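Local coordinates for RNA-binding protein Smaug (Drosophila melanogaster, PDB 1OXJ), which binds RNA through its SAM domain, to which a helical PHAT domain is joined in the same RNA-binding fragment, at residues A[119-127]-A[164-172]; A[17-26]-A[45-55]. All coordinates share one frame; numbering follows the deposited sequence.

Contact 1: residues A[119-127]-A[164-172]; sequences IDIVTNTLQ and DLKFKLSKM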
ATOM      1  N   ILE A 119      -2.878   4.379  -8.940  1.00 31.11           N
ATOM      2  CA  ILE A 119      -4.122   3.683  -9.256  1.00 32.71           C
ATOM      3  C   ILE A 119      -4.767   4.321 -10.484  1.00 33.81           C
ATOM      4  O   ILE A 119      -5.271   3.617 -11.362  1.00 34.68           O
ATOM      5  CB  ILE A 119      -5.128   3.724  -8.075  1.00 32.62           C
ATOM      6  CG1 ILE A 119      -4.636   2.841  -6.924  1.00 31.58           C
ATOM      7  CG2 ILE A 119      -6.499   3.246  -8.544  1.00 35.37           C
ATOM      8  CD1 ILE A 119      -4.537   1.350  -7.277  1.00 33.91           C
ATOM      9  N   ASP A 120      -4.747   5.650 -10.559  1.00 35.06           N
ATOM     10  CA  ASP A 120      -5.335   6.346 -11.709  1.00 38.77           C
ATOM     11  C   ASP A 120      -4.606   5.990 -13.001  1.00 39.63           C
ATOM     12  O   ASP A 120      -5.236   5.715 -14.028  1.00 40.86           O
ATOM     13  CB  ASP A 120      -5.293   7.869 -11.521  1.00 41.08           C
ATOM     14  CG  ASP A 120      -6.284   8.362 -10.478  1.00 42.88           C
ATOM     15  OD1 ASP A 120      -7.316   7.696 -10.272  1.00 44.52           O
ATOM     16  OD2 ASP A 120      -6.036   9.431  -9.879  1.00 45.27           O
ATOM     17  N   ILE A 121      -3.276   5.998 -12.949  1.00 39.03           N
ATOM     18  CA  ILE A 121      -2.470   5.662 -14.119  1.00 38.15           C
ATOM     19  C   ILE A 121      -2.721   4.213 -14.536  1.00 38.89           C
ATOM     20  O   ILE A 121      -2.905   3.930 -15.720  1.00 39.22           O
ATOM     21  CB  ILE A 121      -0.975   5.846 -13.829  1.00 38.07           C
ATOM     22  CG1 ILE A 121      -0.694   7.312 -13.490  1.00 36.98           C
ATOM     23  CG2 ILE A 121      -0.150   5.395 -15.027  1.00 37.69           C
ATOM     24  CD1 ILE A 121       0.729   7.590 -13.089  1.00 36.00           C
ATOM     25  N   VAL A 122      -2.737   3.304 -13.563  1.00 39.27           N
ATOM     26  CA  VAL A 122      -2.973   1.889 -13.838  1.00 40.12           C
ATOM     27  C   VAL A 122      -4.337   1.659 -14.482  1.00 43.61           C
ATOM     28  O   VAL A 122      -4.431   1.070 -15.560  1.00 41.79           O
ATOM     29  CB  VAL A 122      -2.887   1.037 -12.541  1.00 40.45           C
ATOM     30  CG1 VAL A 122      -3.417  -0.379 -12.795  1.00 40.75           C
ATOM     31  CG2 VAL A 122      -1.451   0.961 -12.069  1.00 37.78           C
ATOM     32  N   THR A 123      -5.398   2.121 -13.828  1.00 45.64           N
ATOM     33  CA  THR A 123      -6.736   1.923 -14.373  1.00 48.15           C
ATOM     34  C   THR A 123      -6.897   2.615 -15.723  1.00 49.85           C
ATOM     35  O   THR A 123      -7.671   2.164 -16.568  1.00 51.11           O
ATOM     36  CB  THR A 123      -7.818   2.424 -13.392  1.00 48.70           C
ATOM     37  OG1 THR A 123      -7.647   3.824 -13.155  1.00 48.74           O
ATOM     38  CG2 THR A 123      -7.711   1.677 -12.066  1.00 49.94           C
ATOM     39  N   ASN A 124      -6.158   3.701 -15.935  1.00 51.39           N
ATOM     40  CA  ASN A 124      -6.227   4.423 -17.203  1.00 53.24           C
ATOM     41  C   ASN A 124      -5.464   3.694 -18.307  1.00 53.60           C
ATOM     42  O   ASN A 124      -5.918   3.633 -19.450  1.00 53.71           O
ATOM     43  CB  ASN A 124      -5.666   5.839 -17.051  1.00 55.19           C
ATOM     44  CG  ASN A 124      -6.625   6.773 -16.327  1.00 57.66           C
ATOM     45  OD1 ASN A 124      -6.301   7.938 -16.078  1.00 58.80           O
ATOM     46  ND2 ASN A 124      -7.811   6.269 -15.989  1.00 57.46           N
ATOM     47  N   THR A 125      -4.295   3.162 -17.963  1.00 52.56           N
ATOM     48  CA  THR A 125      -3.478   2.428 -18.917  1.00 52.86           C
ATOM     49  C   THR A 125      -4.249   1.182 -19.325  1.00 53.87           C
ATOM     50  O   THR A 125      -4.234   0.766 -20.487  1.00 53.82           O
ATOM     51  CB  THR A 125      -2.140   2.007 -18.285  1.00 52.50           C
ATOM     52  OG1 THR A 125      -1.331   3.169 -18.074  1.00 52.41           O
ATOM     53  CG2 THR A 125      -1.398   1.027 -19.186  1.00 52.12           C
ATOM     54  N   LEU A 126      -4.928   0.605 -18.342  1.00 54.76           N
ATOM     55  CA  LEU A 126      -5.730  -0.593 -18.526  1.00 57.28           C
ATOM     56  C   LEU A 126      -6.792  -0.378 -19.593  1.00 59.04           C
ATOM     57  O   LEU A 126      -6.782  -1.029 -20.639  1.00 59.63           O
ATOM     58  CB  LEU A 126      -6.402  -0.961 -17.202  1.00 56.72           C
ATOM     59  CG  LEU A 126      -7.213  -2.252 -17.131  1.00 58.18           C
ATOM     60  CD1 LEU A 126      -6.301  -3.445 -17.363  1.00 58.13           C
ATOM     61  CD2 LEU A 126      -7.876  -2.353 -15.764  1.00 58.70           C
ATOM     62  N   GLN A 127      -7.704   0.550 -19.324  1.00 59.94           N
ATOM     63  CA  GLN A 127      -8.792   0.845 -20.248  1.00 60.88           C
ATOM     64  C   GLN A 127      -8.320   1.163 -21.664  1.00 60.58           C
ATOM     65  O   GLN A 127      -9.103   1.092 -22.611  1.00 60.72           O
ATOM     66  CB  GLN A 127      -9.644   1.997 -19.702  1.00 61.62           C
ATOM     67  CG  GLN A 127     -10.316   1.666 -18.372  1.00 62.61           C
ATOM     68  CD  GLN A 127     -11.287   2.737 -17.918  1.00 63.64           C
ATOM     69  OE1 GLN A 127     -10.904   3.885 -17.680  1.00 63.80           O
ATOM     70  NE2 GLN A 127     -12.558   2.366 -17.798  1.00 64.10           N
ATOM     71  N   ASP A 164     -16.629   3.915  -7.689  1.00 45.97           N
ATOM     72  CA  ASP A 164     -17.005   4.229  -9.063  1.00 48.01           C
ATOM     73  C   ASP A 164     -16.018   3.571 -10.017  1.00 48.29           C
ATOM     74  O   ASP A 164     -16.412   2.838 -10.926  1.00 49.29           O
ATOM     75  CB  ASP A 164     -16.997   5.747  -9.295  1.00 50.84           C
ATOM     76  CG  ASP A 164     -18.137   6.456  -8.585  1.00 53.12           C
ATOM     77  OD1 ASP A 164     -18.155   7.705  -8.595  1.00 56.04           O
ATOM     78  OD2 ASP A 164     -19.015   5.769  -8.021  1.00 53.86           O
ATOM     79  N   LEU A 165     -14.733   3.828  -9.791  1.00 47.98           N
ATOM     80  CA  LEU A 165     -13.663   3.279 -10.619  1.00 47.70           C
ATOM     81  C   LEU A 165     -13.765   1.752 -10.703  1.00 47.32           C
ATOM     82  O   LEU A 165     -13.719   1.175 -11.794  1.00 44.79           O
ATOM     83  CB  LEU A 165     -12.303   3.675 -10.038  1.00 48.90           C
ATOM     84  CG  LEU A 165     -11.121   3.869 -10.997  1.00 51.69           C
ATOM     85  CD1 LEU A 165      -9.856   4.087 -10.183  1.00 50.03           C
ATOM     86  CD2 LEU A 165     -10.959   2.665 -11.910  1.00 52.00           C
ATOM     87  N   LYS A 166     -13.891   1.106  -9.547  1.00 45.48           N
ATOM     88  CA  LYS A 166     -13.999  -0.347  -9.489  1.00 47.83           C
ATOM     89  C   LYS A 166     -15.229  -0.807 -10.263  1.00 49.24           C
ATOM     90  O   LYS A 166     -15.219  -1.865 -10.891  1.00 49.78           O
ATOM     91  CB  LYS A 166     -14.100  -0.813  -8.032  1.00 48.18           C
ATOM     92  CG  LYS A 166     -14.187  -2.322  -7.849  1.00 50.03           C
ATOM     93  CD  LYS A 166     -14.423  -2.682  -6.384  1.00 53.46           C
ATOM     94  CE  LYS A 166     -14.721  -4.166  -6.211  1.00 56.03           C
ATOM     95  NZ  LYS A 166     -15.036  -4.509  -4.796  1.00 57.90           N
ATOM     96  N   PHE A 167     -16.285  -0.000 -10.223  1.00 50.55           N
ATOM     97  CA  PHE A 167     -17.519  -0.335 -10.923  1.00 51.91           C
ATOM     98  C   PHE A 167     -17.300  -0.265 -12.430  1.00 51.30           C
ATOM     99  O   PHE A 167     -17.727  -1.152 -13.167  1.00 51.56           O
ATOM    100  CB  PHE A 167     -18.640   0.623 -10.510  1.00 53.27           C
ATOM    101  CG  PHE A 167     -20.006   0.198 -10.981  1.00 55.45           C
ATOM    102  CD1 PHE A 167     -20.548  -1.022 -10.577  1.00 55.61           C
ATOM    103  CD2 PHE A 167     -20.750   1.017 -11.825  1.00 55.85           C
ATOM    104  CE1 PHE A 167     -21.815  -1.419 -11.007  1.00 56.90           C
ATOM    105  CE2 PHE A 167     -22.017   0.631 -12.260  1.00 56.81           C
ATOM    106  CZ  PHE A 167     -22.550  -0.591 -11.850  1.00 57.48           C
ATOM    107  N   LYS A 168     -16.634   0.794 -12.883  1.00 51.63           N
ATOM    108  CA  LYS A 168     -16.346   0.968 -14.306  1.00 51.93           C
ATOM    109  C   LYS A 168     -15.556  -0.224 -14.846  1.00 52.06           C
ATOM    110  O   LYS A 168     -15.854  -0.745 -15.922  1.00 51.81           O
ATOM    111  CB  LYS A 168     -15.531   2.245 -14.541  1.00 52.58           C
ATOM    112  CG  LYS A 168     -16.326   3.541 -14.693  1.00 55.35           C
ATOM    113  CD  LYS A 168     -17.111   3.915 -13.443  1.00 57.56           C
ATOM    114  CE  LYS A 168     -17.451   5.407 -13.426  1.00 57.92           C
ATOM    115  NZ  LYS A 168     -18.199   5.845 -14.638  1.00 58.95           N
ATOM    116  N   LEU A 169     -14.542  -0.646 -14.095  1.00 51.62           N
ATOM    117  CA  LEU A 169     -13.698  -1.766 -14.501  1.00 52.06           C
ATOM    118  C   LEU A 169     -14.449  -3.091 -14.519  1.00 51.84           C
ATOM    119  O   LEU A 169     -14.205  -3.936 -15.379  1.00 51.61           O
ATOM    120  CB  LEU A 169     -12.487  -1.890 -13.569  1.00 51.41           C
ATOM    121  CG  LEU A 169     -11.538  -0.691 -13.509  1.00 52.38           C
ATOM    122  CD1 LEU A 169     -10.391  -1.008 -12.569  1.00 50.47           C
ATOM    123  CD2 LEU A 169     -11.018  -0.366 -14.907  1.00 52.09           C
ATOM    124  N   SER A 170     -15.356  -3.274 -13.564  1.00 51.82           N
ATOM    125  CA  SER A 170     -16.124  -4.513 -13.481  1.00 52.78           C
ATOM    126  C   SER A 170     -17.021  -4.704 -14.702  1.00 53.34           C
ATOM    127  O   SER A 170     -17.508  -5.803 -14.953  1.00 54.48           O
ATOM    128  CB  SER A 170     -16.993  -4.519 -12.217  1.00 52.08           C
ATOM    129  OG  SER A 170     -18.039  -3.567 -12.317  1.00 50.01           O
ATOM    130  N   LYS A 171     -17.236  -3.636 -15.460  1.00 53.73           N
ATOM    131  CA  LYS A 171     -18.096  -3.716 -16.631  1.00 54.59           C
ATOM    132  C   LYS A 171     -17.376  -3.767 -17.973  1.00 54.75           C
ATOM    133  O   LYS A 171     -18.026  -3.750 -19.020  1.00 54.75           O
ATOM    134  CB  LYS A 171     -19.091  -2.551 -16.630  1.00 56.21           C
ATOM    135  CG  LYS A 171     -20.109  -2.597 -15.492  1.00 57.07           C
ATOM    136  CD  LYS A 171     -20.866  -3.922 -15.460  1.00 59.14           C
ATOM    137  CE  LYS A 171     -21.558  -4.214 -16.788  1.00 60.24           C
ATOM    138  NZ  LYS A 171     -22.388  -5.452 -16.737  1.00 60.84           N
ATOM    139  N   MET A 172     -16.047  -3.829 -17.960  1.00 53.32           N
ATOM    140  CA  MET A 172     -15.306  -3.896 -19.217  1.00 52.60           C
ATOM    141  C   MET A 172     -15.558  -5.257 -19.856  1.00 52.70           C
ATOM    142  O   MET A 172     -15.879  -6.197 -19.100  1.00 52.13           O
ATOM    143  CB  MET A 172     -13.797  -3.723 -18.986  1.00 50.62           C
ATOM    144  CG  MET A 172     -13.352  -2.332 -18.544  1.00 49.26           C
ATOM    145  SD  MET A 172     -11.535  -2.211 -18.472  1.00 44.08           S
ATOM    146  CE  MET A 172     -11.203  -3.552 -17.383  1.00 41.79           C
TER
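Ile119 opens the contact by laying CG2 against CD1 of Leu165, 3.8 Å away, while its side chain also touches Leu90 of helix 83-91. One turn on, Thr123 meets Leu165 tip to tip. With OG1 set between the backbone N and the carbonyl carbon (chi1 61°), the hydroxyl lies over its own helix, near the carbonyls of the preceding turn, and CG2 is left to face the partner. The fit is tight: Thr123 CG2 stands 3.4 Å from Leu165 CD2, closer than ordinary van der Waals contact, and CD1 of the same leucine lies beside both OG1 and CG2. An alanine in place of Leu165 would probably open a gap beside Thr123 and deprive Ile119 CG2 of this apolar neighbour. Farther along the partner helix, Leu169 CD1 comes within 3.8 Å of Thr123 CG2. Leu126 CD2 touches both Leu169 CD2, at 3.8 Å, and Met172 CE, at 3.9 Å, and the same side chain also packs on Leu139 and Leu142 of helix 136-150. Gln127 closes the row: its side chain crosses those of Leu169 and Met172 at about a right angle, with Gln127 CG 4.1 Å from Met172 SD. The axes run nearly parallel, 19° apart and 11.5 Å at closest approach, so the helices meet through side chains. This is mainly apolar side-by-side packing of helix 111-127 against the last helix, 159-170, within the all-helical PHAT domain.

Contact 2: residues A[17-26]-A[45-55]; sequences LRLHKYIELF and VGVTKGASHKL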
ATOM      1  N   LEU A  17       1.677 -10.368   7.011  1.00 37.64           N
ATOM      2  CA  LEU A  17       3.088 -10.742   7.074  1.00 35.98           C
ATOM      3  C   LEU A  17       3.310 -11.919   8.019  1.00 36.41           C
ATOM      4  O   LEU A  17       4.450 -12.322   8.262  1.00 36.76           O
ATOM      5  CB  LEU A  17       3.917  -9.562   7.590  1.00 35.81           C
ATOM      6  CG  LEU A  17       3.764  -8.179   6.949  1.00 36.20           C
ATOM      7  CD1 LEU A  17       4.566  -7.170   7.766  1.00 38.60           C
ATOM      8  CD2 LEU A  17       4.238  -8.206   5.516  1.00 36.10           C
ATOM      9  N   ARG A  18       2.218 -12.453   8.558  1.00 35.64           N
ATOM     10  CA  ARG A  18       2.281 -13.549   9.507  1.00 38.88           C
ATOM     11  C   ARG A  18       3.036 -13.116  10.760  1.00 38.66           C
ATOM     12  O   ARG A  18       3.844 -13.868  11.314  1.00 38.33           O
ATOM     13  CB  ARG A  18       2.944 -14.781   8.878  1.00 41.33           C
ATOM     14  CG  ARG A  18       2.078 -15.457   7.819  1.00 48.24           C
ATOM     15  CD  ARG A  18       2.511 -16.903   7.593  1.00 53.56           C
ATOM     16  NE  ARG A  18       2.505 -17.673   8.839  1.00 59.25           N
ATOM     17  CZ  ARG A  18       1.423 -17.899   9.581  1.00 61.34           C
ATOM     18  NH1 ARG A  18       0.240 -17.420   9.212  1.00 63.87           N
ATOM     19  NH2 ARG A  18       1.523 -18.600  10.704  1.00 63.14           N
ATOM     20  N   LEU A  19       2.757 -11.895  11.204  1.00 36.51           N
ATOM     21  CA  LEU A  19       3.400 -11.339  12.390  1.00 36.70           C
ATOM     22  C   LEU A  19       2.393 -10.724  13.357  1.00 35.56           C
ATOM     23  O   LEU A  19       2.771  -9.928  14.222  1.00 34.85           O
ATOM     24  CB  LEU A  19       4.425 -10.271  11.980  1.00 36.50           C
ATOM     25  CG  LEU A  19       5.699 -10.771  11.298  1.00 38.34           C
ATOM     26  CD1 LEU A  19       6.453  -9.598  10.676  1.00 36.66           C
ATOM     27  CD2 LEU A  19       6.566 -11.499  12.331  1.00 39.44           C
ATOM     28  N   HIS A  20       1.122 -11.094  13.228  1.00 34.69           N
ATOM     29  CA  HIS A  20       0.098 -10.536  14.099  1.00 34.76           C
ATOM     30  C   HIS A  20       0.330 -10.911  15.559  1.00 33.01           C
ATOM     31  O   HIS A  20      -0.293 -10.356  16.460  1.00 33.79           O
ATOM     32  CB  HIS A  20      -1.296 -10.964  13.637  1.00 37.78           C
ATOM     33  CG  HIS A  20      -2.406 -10.215  14.309  1.00 41.13           C
ATOM     34  ND1 HIS A  20      -2.958 -10.615  15.506  1.00 43.06           N
ATOM     35  CD2 HIS A  20      -3.031  -9.060  13.975  1.00 43.09           C
ATOM     36  CE1 HIS A  20      -3.874  -9.741  15.880  1.00 44.09           C
ATOM     37  NE2 HIS A  20      -3.937  -8.786  14.969  1.00 43.33           N
ATOM     38  N   LYS A  21       1.236 -11.851  15.789  1.00 33.05           N
ATOM     39  CA  LYS A  21       1.588 -12.254  17.146  1.00 31.51           C
ATOM     40  C   LYS A  21       2.091 -11.013  17.897  1.00 31.80           C
ATOM     41  O   LYS A  21       1.972 -10.920  19.121  1.00 31.26           O
ATOM     42  CB  LYS A  21       2.699 -13.306  17.083  1.00 35.76           C
ATOM     43  CG  LYS A  21       3.426 -13.565  18.370  1.00 36.10           C
ATOM     44  CD  LYS A  21       4.639 -14.469  18.103  1.00 38.79           C
ATOM     45  CE  LYS A  21       5.452 -14.699  19.364  1.00 38.81           C
ATOM     46  NZ  LYS A  21       6.614 -15.610  19.132  1.00 37.97           N
ATOM     47  N   TYR A  22       2.646 -10.061  17.152  1.00 29.45           N
ATOM     48  CA  TYR A  22       3.192  -8.849  17.757  1.00 29.75           C
ATOM     49  C   TYR A  22       2.292  -7.621  17.725  1.00 29.97           C
ATOM     50  O   TYR A  22       2.770  -6.506  17.894  1.00 28.31           O
ATOM     51  CB  TYR A  22       4.534  -8.517  17.108  1.00 29.47           C
ATOM     52  CG  TYR A  22       5.573  -9.591  17.363  1.00 33.05           C
ATOM     53  CD1 TYR A  22       5.864 -10.568  16.402  1.00 33.34           C
ATOM     54  CD2 TYR A  22       6.205  -9.672  18.594  1.00 31.43           C
ATOM     55  CE1 TYR A  22       6.770 -11.605  16.676  1.00 33.22           C
ATOM     56  CE2 TYR A  22       7.103 -10.703  18.883  1.00 34.57           C
ATOM     57  CZ  TYR A  22       7.381 -11.663  17.925  1.00 35.07           C
ATOM     58  OH  TYR A  22       8.268 -12.675  18.235  1.00 34.63           O
ATOM     59  N   ILE A  23       0.992  -7.816  17.534  1.00 31.47           N
ATOM     60  CA  ILE A  23       0.063  -6.681  17.495  1.00 33.48           C
ATOM     61  C   ILE A  23       0.173  -5.761  18.723  1.00 34.53           C
ATOM     62  O   ILE A  23       0.126  -4.531  18.596  1.00 32.66           O
ATOM     63  CB  ILE A  23      -1.413  -7.172  17.368  1.00 34.65           C
ATOM     64  CG1 ILE A  23      -2.364  -5.980  17.249  1.00 36.72           C
ATOM     65  CG2 ILE A  23      -1.798  -7.986  18.586  1.00 35.58           C
ATOM     66  CD1 ILE A  23      -2.192  -5.171  15.978  1.00 37.10           C
ATOM     67  N   GLU A  24       0.325  -6.340  19.912  1.00 35.91           N
ATOM     68  CA  GLU A  24       0.408  -5.534  21.133  1.00 35.82           C
ATOM     69  C   GLU A  24       1.603  -4.594  21.220  1.00 36.17           C
ATOM     70  O   GLU A  24       1.559  -3.589  21.933  1.00 34.76           O
ATOM     71  CB  GLU A  24       0.397  -6.434  22.367  1.00 40.35           C
ATOM     72  CG  GLU A  24      -0.926  -7.153  22.596  1.00 45.35           C
ATOM     73  CD  GLU A  24      -2.096  -6.200  22.696  1.00 47.91           C
ATOM     74  OE1 GLU A  24      -2.003  -5.215  23.457  1.00 51.73           O
ATOM     75  OE2 GLU A  24      -3.117  -6.437  22.017  1.00 53.78           O
ATOM     76  N   LEU A  25       2.671  -4.917  20.499  1.00 34.77           N
ATOM     77  CA  LEU A  25       3.862  -4.085  20.507  1.00 33.37           C
ATOM     78  C   LEU A  25       3.551  -2.672  20.019  1.00 34.08           C
ATOM     79  O   LEU A  25       4.192  -1.710  20.455  1.00 33.71           O
ATOM     80  CB  LEU A  25       4.940  -4.697  19.613  1.00 35.23           C
ATOM     81  CG  LEU A  25       6.126  -3.783  19.296  1.00 34.60           C
ATOM     82  CD1 LEU A  25       6.803  -3.364  20.597  1.00 37.86           C
ATOM     83  CD2 LEU A  25       7.095  -4.503  18.392  1.00 40.96           C
ATOM     84  N   PHE A  26       2.561  -2.558  19.133  1.00 34.70           N
ATOM     85  CA  PHE A  26       2.171  -1.271  18.542  1.00 35.61           C
ATOM     86  C   PHE A  26       1.105  -0.471  19.303  1.00 38.30           C
ATOM     87  O   PHE A  26       0.756   0.640  18.902  1.00 36.33           O
ATOM     88  CB  PHE A  26       1.704  -1.500  17.095  1.00 33.34           C
ATOM     89  CG  PHE A  26       2.750  -2.125  16.218  1.00 33.05           C
ATOM     90  CD1 PHE A  26       3.026  -3.496  16.302  1.00 32.08           C
ATOM     91  CD2 PHE A  26       3.506  -1.339  15.351  1.00 31.75           C
ATOM     92  CE1 PHE A  26       4.039  -4.068  15.539  1.00 31.50           C
ATOM     93  CE2 PHE A  26       4.533  -1.903  14.577  1.00 32.19           C
ATOM     94  CZ  PHE A  26       4.799  -3.266  14.671  1.00 32.77           C
ATOM     95  N   VAL A  45      13.192  -5.795  23.025  1.00 36.78           N
ATOM     96  CA  VAL A  45      11.908  -5.844  23.716  1.00 34.39           C
ATOM     97  C   VAL A  45      11.193  -7.193  23.632  1.00 35.67           C
ATOM     98  O   VAL A  45       9.976  -7.268  23.751  1.00 35.43           O
ATOM     99  CB  VAL A  45      10.961  -4.709  23.239  1.00 33.23           C
ATOM    100  CG1 VAL A  45      11.559  -3.351  23.613  1.00 33.27           C
ATOM    101  CG2 VAL A  45      10.759  -4.783  21.739  1.00 33.34           C
ATOM    102  N   GLY A  46      11.950  -8.265  23.419  1.00 38.04           N
ATOM    103  CA  GLY A  46      11.334  -9.583  23.402  1.00 37.18           C
ATOM    104  C   GLY A  46      10.916 -10.229  22.097  1.00 37.39           C
ATOM    105  O   GLY A  46      10.360 -11.329  22.119  1.00 37.93           O
ATOM    106  N   VAL A  47      11.147  -9.562  20.970  1.00 36.35           N
ATOM    107  CA  VAL A  47      10.806 -10.129  19.667  1.00 34.89           C
ATOM    108  C   VAL A  47      11.921 -11.101  19.270  1.00 35.73           C
ATOM    109  O   VAL A  47      13.097 -10.794  19.434  1.00 34.85           O
ATOM    110  CB  VAL A  47      10.698  -9.025  18.585  1.00 35.45           C
ATOM    111  CG1 VAL A  47      10.316  -9.636  17.249  1.00 34.21           C
ATOM    112  CG2 VAL A  47       9.666  -7.984  18.998  1.00 32.53           C
ATOM    113  N   THR A  48      11.559 -12.273  18.758  1.00 35.93           N
ATOM    114  CA  THR A  48      12.564 -13.255  18.356  1.00 39.23           C
ATOM    115  C   THR A  48      13.498 -12.656  17.301  1.00 40.88           C
ATOM    116  O   THR A  48      13.113 -11.757  16.565  1.00 41.23           O
ATOM    117  CB  THR A  48      11.913 -14.514  17.760  1.00 37.00           C
ATOM    118  OG1 THR A  48      11.391 -14.208  16.459  1.00 38.98           O
ATOM    119  CG2 THR A  48      10.777 -14.995  18.652  1.00 36.84           C
ATOM    120  N   LYS A  49      14.726 -13.162  17.222  1.00 43.74           N
ATOM    121  CA  LYS A  49      15.693 -12.652  16.253  1.00 45.25           C
ATOM    122  C   LYS A  49      15.173 -12.785  14.833  1.00 45.61           C
ATOM    123  O   LYS A  49      15.459 -11.946  13.979  1.00 46.57           O
ATOM    124  CB  LYS A  49      17.024 -13.399  16.382  1.00 48.68           C
ATOM    125  CG  LYS A  49      16.872 -14.905  16.456  1.00 50.50           C
ATOM    126  CD  LYS A  49      17.226 -15.426  17.851  1.00 53.27           C
ATOM    127  CE  LYS A  49      16.288 -14.873  18.923  1.00 52.47           C
ATOM    128  NZ  LYS A  49      14.894 -15.333  18.709  1.00 52.39           N
ATOM    129  N   GLY A  50      14.407 -13.839  14.582  1.00 44.53           N
ATOM    130  CA  GLY A  50      13.864 -14.045  13.251  1.00 44.82           C
ATOM    131  C   GLY A  50      12.828 -12.994  12.893  1.00 44.37           C
ATOM    132  O   GLY A  50      12.911 -12.359  11.840  1.00 43.29           O
ATOM    133  N   ALA A  51      11.846 -12.813  13.771  1.00 43.64           N
ATOM    134  CA  ALA A  51      10.793 -11.831  13.540  1.00 41.33           C
ATOM    135  C   ALA A  51      11.356 -10.412  13.611  1.00 40.96           C
ATOM    136  O   ALA A  51      10.855  -9.510  12.941  1.00 39.82           O
ATOM    137  CB  ALA A  51       9.677 -12.016  14.558  1.00 40.86           C
ATOM    138  N   SER A  52      12.398 -10.213  14.415  1.00 39.16           N
ATOM    139  CA  SER A  52      13.010  -8.889  14.529  1.00 40.24           C
ATOM    140  C   SER A  52      13.569  -8.508  13.168  1.00 41.21           C
ATOM    141  O   SER A  52      13.337  -7.405  12.669  1.00 40.88           O
ATOM    142  CB  SER A  52      14.142  -8.892  15.564  1.00 38.71           C
ATOM    143  OG  SER A  52      13.643  -9.032  16.885  1.00 38.88           O
ATOM    144  N   HIS A  53      14.306  -9.436  12.564  1.00 41.95           N
ATOM    145  CA  HIS A  53      14.892  -9.195  11.255  1.00 41.26           C
ATOM    146  C   HIS A  53      13.810  -8.988  10.193  1.00 40.89           C
ATOM    147  O   HIS A  53      13.871  -8.041   9.414  1.00 41.09           O
ATOM    148  CB  HIS A  53      15.793 -10.370  10.851  1.00 45.35           C
ATOM    149  CG  HIS A  53      16.491 -10.165   9.543  1.00 47.11           C
ATOM    150  ND1 HIS A  53      17.337  -9.101   9.311  1.00 50.13           N
ATOM    151  CD2 HIS A  53      16.447 -10.869   8.387  1.00 49.05           C
ATOM    152  CE1 HIS A  53      17.783  -9.159   8.068  1.00 50.65           C
ATOM    153  NE2 HIS A  53      17.258 -10.222   7.486  1.00 50.61           N
ATOM    154  N   LYS A  54      12.814  -9.868  10.168  1.00 38.95           N
ATOM    155  CA  LYS A  54      11.750  -9.760   9.183  1.00 39.78           C
ATOM    156  C   LYS A  54      10.946  -8.468   9.311  1.00 38.62           C
ATOM    157  O   LYS A  54      10.699  -7.787   8.318  1.00 36.71           O
ATOM    158  CB  LYS A  54      10.806 -10.955   9.285  1.00 39.00           C
ATOM    159  CG  LYS A  54       9.745 -10.973   8.203  1.00 41.61           C
ATOM    160  CD  LYS A  54       8.792 -12.135   8.418  1.00 43.72           C
ATOM    161  CE  LYS A  54       7.785 -12.244   7.290  1.00 43.79           C
ATOM    162  NZ  LYS A  54       6.845 -13.376   7.519  1.00 45.78           N
ATOM    163  N   LEU A  55      10.539  -8.130  10.528  1.00 37.24           N
ATOM    164  CA  LEU A  55       9.765  -6.911  10.732  1.00 36.06           C
ATOM    165  C   LEU A  55      10.612  -5.685  10.406  1.00 36.55           C
ATOM    166  O   LEU A  55      10.122  -4.718   9.826  1.00 36.01           O
ATOM    167  CB  LEU A  55       9.246  -6.840  12.175  1.00 35.76           C
ATOM    168  CG  LEU A  55       8.331  -5.658  12.516  1.00 34.33           C
ATOM    169  CD1 LEU A  55       7.206  -5.543  11.498  1.00 32.35           C
ATOM    170  CD2 LEU A  55       7.763  -5.859  13.915  1.00 33.62           C
TER
HETATM  171  O   HOH W   1       6.530 -14.403  10.088  1.00 44.91           O
HETATM  172  O   HOH W   2       8.090 -15.095  16.889  1.00 33.48           O
HETATM  173  O   HOH W   3       8.750 -12.870  20.734  1.00 40.03           O
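Tyr22 holds CG anti to its carbonyl carbon (chi1 -64°), which swings the ring toward Val47, whose CG1 lies anti to the backbone N (chi1 -179°) and sits over one ring face. The CH-pi contact puts Val47 CG1 4.0 Å from the Tyr22 ring centroid, while Lys21 CG lies over the opposite face. Ala51 CB approaches the ring obliquely, 3.6 Å from Tyr22 CE1, and the same methyl also touches Leu19 CD2. The Tyr22 hydroxyl is held mainly by water. One water, at the ring edge and in its plane, links OH to Gly46 O; another joins it to Lys21 NZ. The direct bond from Thr48 N to Tyr22 OH is weak at 3.4 Å, though nearly straight. Thr48 is also the N-cap of helix 49-77, its OG1 accepting from Ala51 N at 3.1 Å. Farther along that helix, the fully extended Lys54 passes Leu19 CD1 and donates from NZ to Leu17 O at 2.7 Å, the donor tilted 24° from the carbonyl plane. A water connects the same ammonium to Arg18 O, so it grips the end of helix 10-16 at its Schellman motif, where it probably complements the carbonyl-rich terminus. Leu55 CD2 meets the edge of the Phe26 ring, 4.0 Å from CZ. The arrangement packs the segment after helix 10-16 against the turn leading into helix 49-77 and its first turns, the long last helix of the SAM-domain bundle.

The two contacts belong to different domains and follow one another in the chain: contact 2 lies within the SAM range and is closed before contact 1, in the PHAT range, begins. Their centres are 36 Å apart on opposite sides of the chain's centre, and their nearest atoms are about 18 Å from each other, so they do not touch. Helix 49-77 connects them: it starts in contact 2, and farther along its Glu73 and Leu76 touch Ile121, with Leu76 also on Val122, behind contact 1. They differ in character, contact 1 being mainly apolar and contact 2 mixing apolar packing with water-mediated bonds. No RNA is present to place either relative to the binding surface.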